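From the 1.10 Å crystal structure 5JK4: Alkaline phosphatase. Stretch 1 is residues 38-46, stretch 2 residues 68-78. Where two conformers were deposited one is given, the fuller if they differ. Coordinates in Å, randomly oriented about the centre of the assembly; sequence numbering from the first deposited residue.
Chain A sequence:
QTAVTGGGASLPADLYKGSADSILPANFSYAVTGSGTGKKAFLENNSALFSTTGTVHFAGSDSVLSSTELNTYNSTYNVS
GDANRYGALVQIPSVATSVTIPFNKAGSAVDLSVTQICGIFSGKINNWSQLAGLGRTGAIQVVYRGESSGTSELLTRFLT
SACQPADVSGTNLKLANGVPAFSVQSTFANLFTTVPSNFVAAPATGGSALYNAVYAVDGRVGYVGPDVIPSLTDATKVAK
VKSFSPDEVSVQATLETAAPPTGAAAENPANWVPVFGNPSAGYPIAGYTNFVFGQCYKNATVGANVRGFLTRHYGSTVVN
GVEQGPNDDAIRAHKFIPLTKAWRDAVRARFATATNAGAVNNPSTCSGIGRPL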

# COMPACT_ATOMS: atom_id res chain seq x y z
N GLY A 38 -1.46 -11.17 2.22
CA GLY A 38 -0.00 -11.15 2.23
C GLY A 38 0.57 -11.06 3.63
O GLY A 38 1.51 -11.77 3.98
N LYS A 39 0.03 -10.14 4.45
CA LYS A 39 0.49 -10.04 5.82
C LYS A 39 0.28 -11.35 6.57
O LYS A 39 1.16 -11.81 7.30
CB LYS A 39 -0.23 -8.90 6.55
CG LYS A 39 0.20 -7.50 6.14
CD LYS A 39 -0.26 -6.43 7.13
CE LYS A 39 -1.77 -6.31 7.22
NZ LYS A 39 -2.14 -5.31 8.25
N LYS A 40 -0.88 -11.97 6.38
CA LYS A 40 -1.17 -13.22 7.08
C LYS A 40 -0.21 -14.31 6.65
O LYS A 40 0.28 -15.09 7.48
CB LYS A 40 -2.60 -13.64 6.80
CG LYS A 40 -3.04 -14.86 7.56
CD LYS A 40 -4.50 -15.17 7.29
CE LYS A 40 -4.92 -16.47 7.97
NZ LYS A 40 -5.16 -16.26 9.43
N ALA A 41 0.07 -14.40 5.35
CA ALA A 41 0.99 -15.41 4.85
C ALA A 41 2.36 -15.28 5.51
O ALA A 41 2.99 -16.28 5.88
CB ALA A 41 1.10 -15.31 3.33
N PHE A 42 2.87 -14.04 5.63
CA PHE A 42 4.15 -13.85 6.29
C PHE A 42 4.04 -14.10 7.79
O PHE A 42 4.86 -14.83 8.38
CB PHE A 42 4.69 -12.44 6.01
CG PHE A 42 6.00 -12.19 6.69
CD1 PHE A 42 6.04 -11.75 8.00
CD2 PHE A 42 7.18 -12.49 6.04
CE1 PHE A 42 7.24 -11.60 8.66
CE2 PHE A 42 8.38 -12.35 6.69
CZ PHE A 42 8.42 -11.90 8.00
N LEU A 43 3.08 -13.45 8.44
CA LEU A 43 3.04 -13.44 9.90
C LEU A 43 2.81 -14.82 10.47
O LEU A 43 3.31 -15.13 11.56
CB LEU A 43 1.96 -12.49 10.39
CG LEU A 43 2.24 -11.00 10.16
CD1 LEU A 43 0.97 -10.20 10.39
CD2 LEU A 43 3.38 -10.50 11.04
N GLU A 44 2.05 -15.67 9.77
CA GLU A 44 1.79 -17.03 10.20
C GLU A 44 2.61 -18.05 9.41
O GLU A 44 2.43 -19.26 9.57
CB GLU A 44 0.29 -17.32 10.10
CG GLU A 44 -0.53 -16.34 10.95
CD GLU A 44 -2.05 -16.46 10.78
OE1 GLU A 44 -2.54 -17.42 10.14
OE2 GLU A 44 -2.77 -15.58 11.29
N ASN A 45 3.53 -17.57 8.58
CA ASN A 45 4.39 -18.41 7.76
C ASN A 45 3.61 -19.51 7.06
O ASN A 45 3.86 -20.71 7.25
CB ASN A 45 5.56 -18.97 8.57
CG ASN A 45 6.58 -19.63 7.68
OD1 ASN A 45 6.60 -19.40 6.48
ND2 ASN A 45 7.44 -20.46 8.25
N ASN A 46 2.66 -19.08 6.23
CA ASN A 46 1.70 -19.97 5.57
C ASN A 46 1.74 -19.74 4.07
O ASN A 46 1.05 -18.86 3.54
CB ASN A 46 0.30 -19.73 6.12
CG ASN A 46 -0.72 -20.67 5.53
OD1 ASN A 46 -0.42 -21.44 4.61
ND2 ASN A 46 -1.94 -20.60 6.03
N THR A 68 -1.60 -5.13 17.11
CA THR A 68 -1.95 -6.50 17.46
C THR A 68 -1.13 -7.50 16.64
O THR A 68 -0.64 -8.49 17.18
CB THR A 68 -3.44 -6.72 17.26
OG1 THR A 68 -4.17 -5.81 18.09
CG2 THR A 68 -3.83 -8.13 17.62
N GLU A 69 -0.96 -7.24 15.34
CA GLU A 69 -0.15 -8.12 14.51
C GLU A 69 1.28 -8.19 15.03
O GLU A 69 1.86 -9.28 15.10
CB GLU A 69 -0.17 -7.65 13.05
CG GLU A 69 -1.47 -7.99 12.33
CD GLU A 69 -1.62 -7.32 10.97
OE1 GLU A 69 -1.09 -6.22 10.73
OE2 GLU A 69 -2.29 -7.92 10.10
N LEU A 70 1.85 -7.05 15.39
CA LEU A 70 3.22 -7.05 15.88
C LEU A 70 3.34 -7.80 17.20
O LEU A 70 4.29 -8.56 17.40
CB LEU A 70 3.72 -5.61 16.04
CG LEU A 70 3.88 -4.81 14.75
CD1 LEU A 70 4.27 -3.37 15.04
CD2 LEU A 70 4.92 -5.45 13.88
N ASN A 71 2.41 -7.56 18.13
CA ASN A 71 2.51 -8.22 19.43
C ASN A 71 2.31 -9.72 19.31
O ASN A 71 3.02 -10.49 19.96
CB ASN A 71 1.49 -7.62 20.40
CG ASN A 71 1.83 -6.20 20.78
OD1 ASN A 71 2.99 -5.77 20.70
ND2 ASN A 71 0.83 -5.45 21.18
N THR A 72 1.36 -10.16 18.48
CA THR A 72 1.17 -11.59 18.26
C THR A 72 2.41 -12.21 17.62
O THR A 72 2.85 -13.30 18.02
CB THR A 72 -0.07 -11.81 17.41
OG1 THR A 72 -1.20 -11.38 18.16
CG2 THR A 72 -0.23 -13.28 17.00
N TYR A 73 2.99 -11.53 16.63
CA TYR A 73 4.22 -12.01 16.01
C TYR A 73 5.33 -12.14 17.04
O TYR A 73 5.98 -13.20 17.16
CB TYR A 73 4.65 -11.09 14.86
CG TYR A 73 5.99 -11.53 14.32
CD1 TYR A 73 6.08 -12.52 13.36
CD2 TYR A 73 7.16 -11.03 14.86
CE1 TYR A 73 7.30 -13.00 12.93
CE2 TYR A 73 8.39 -11.48 14.44
CZ TYR A 73 8.45 -12.48 13.48
OH TYR A 73 9.66 -12.99 13.04
N ASN A 74 5.58 -11.09 17.81
CA ASN A 74 6.68 -11.11 18.77
C ASN A 74 6.52 -12.24 19.77
O ASN A 74 7.49 -12.93 20.12
CB ASN A 74 6.76 -9.78 19.52
CG ASN A 74 7.23 -8.64 18.66
OD1 ASN A 74 7.82 -8.86 17.63
ND2 ASN A 74 6.97 -7.41 19.10
N SER A 75 5.30 -12.43 20.27
CA SER A 75 5.05 -13.41 21.31
C SER A 75 4.96 -14.84 20.78
O SER A 75 4.91 -15.76 21.60
CB SER A 75 3.81 -13.03 22.13
OG SER A 75 2.66 -12.93 21.34
N THR A 76 4.97 -15.03 19.46
CA THR A 76 4.96 -16.35 18.85
C THR A 76 6.34 -16.72 18.30
O THR A 76 6.84 -17.82 18.57
CB THR A 76 3.91 -16.44 17.72
OG1 THR A 76 2.62 -16.09 18.23
CG2 THR A 76 3.84 -17.84 17.16
N TYR A 77 6.94 -15.80 17.55
CA TYR A 77 8.11 -16.07 16.74
C TYR A 77 9.37 -15.33 17.18
O TYR A 77 10.43 -15.55 16.58
CB TYR A 77 7.79 -15.70 15.28
CG TYR A 77 6.73 -16.56 14.66
CD1 TYR A 77 7.00 -17.87 14.30
CD2 TYR A 77 5.46 -16.07 14.41
CE1 TYR A 77 6.05 -18.67 13.70
CE2 TYR A 77 4.48 -16.87 13.82
CZ TYR A 77 4.78 -18.16 13.46
OH TYR A 77 3.80 -18.92 12.87
N ASN A 78 9.30 -14.47 18.20
CA ASN A 78 10.48 -13.75 18.67
C ASN A 78 10.55 -13.75 20.19
O ASN A 78 10.82 -12.74 20.83
CB ASN A 78 10.56 -12.34 18.11
CG ASN A 78 11.98 -11.78 18.18
OD1 ASN A 78 12.95 -12.55 18.28
ND2 ASN A 78 12.11 -10.47 18.10

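Two helical segments running in nearly the same direction meet mainly through side chains in a small contact, tied at one end by a buried-lysine salt bridge and filled along the rest by leucine and aromatic rings. The axes of helix 38-43 and helix 68-77 lie 17° from parallel and come no closer than 11.6 Å. The nearest pair of CA atoms, those of Leu43 and Tyr73, is 6.4 Å apart, and no backbone hydrogen bond joins the stretches. Together they bury 352 Å².

The polar tie is made by Lys39 and Glu69, whose CA-to-CB bonds both point toward the opposite stretch. Lys39 NZ donates to Glu69 OE1 at 2.8 Å, and a weak second hydrogen bond runs from Lys39 NZ to Glu69 OE2 at 3.2 Å, so the ammonium group engages both carboxylate oxygens. Length suits both residues to this position: each spans part of the gap with methylenes and carries its charge to the far end. Because Lys39 is buried, the pairing gives its charge a partner of opposite sign where solvent is scarce; NZ is also hydrogen-bonded elsewhere in the structure.

Leu43, one helical turn after Lys39, has the largest area covered by the other stretch. Its CA-to-CB bond points sideways, but its branched end comes nearer. CD1 lies 3.8 Å from Glu69 CG, using the aliphatic part of a residue whose carboxylate serves the salt bridge, while CD2 packs 4.1 Å from Tyr73 CB. Glu69 and Tyr73 are four residues apart, about one turn of helix, so a single branched side chain can touch both. Phe42 adds a looser apolar contact, its CE1 4.5 Å from Tyr73 CE1. Tyr73 thus offers hydrocarbon to two neighbours, while its hydroxyl is hydrogen-bonded elsewhere in the structure.

One turn further on, Tyr77 reaches the end of the first helix. Its CE2 approaches Leu43 O at 3.1 Å, a close contact between an aromatic carbon and a carbonyl oxygen, and its OH lies 3.6 Å from Glu44 O. The long, flat tyrosine side chain covers backbone here, where Glu44 is the first residue to leave helical geometry. Glu44 directs its CA-to-CB bond away from the second stretch and pairs within its own: Lys40 NZ forms a salt bridge with Glu44 OE1 at 3.0 Å, a natural match for residues one helical turn apart on an exposed surface.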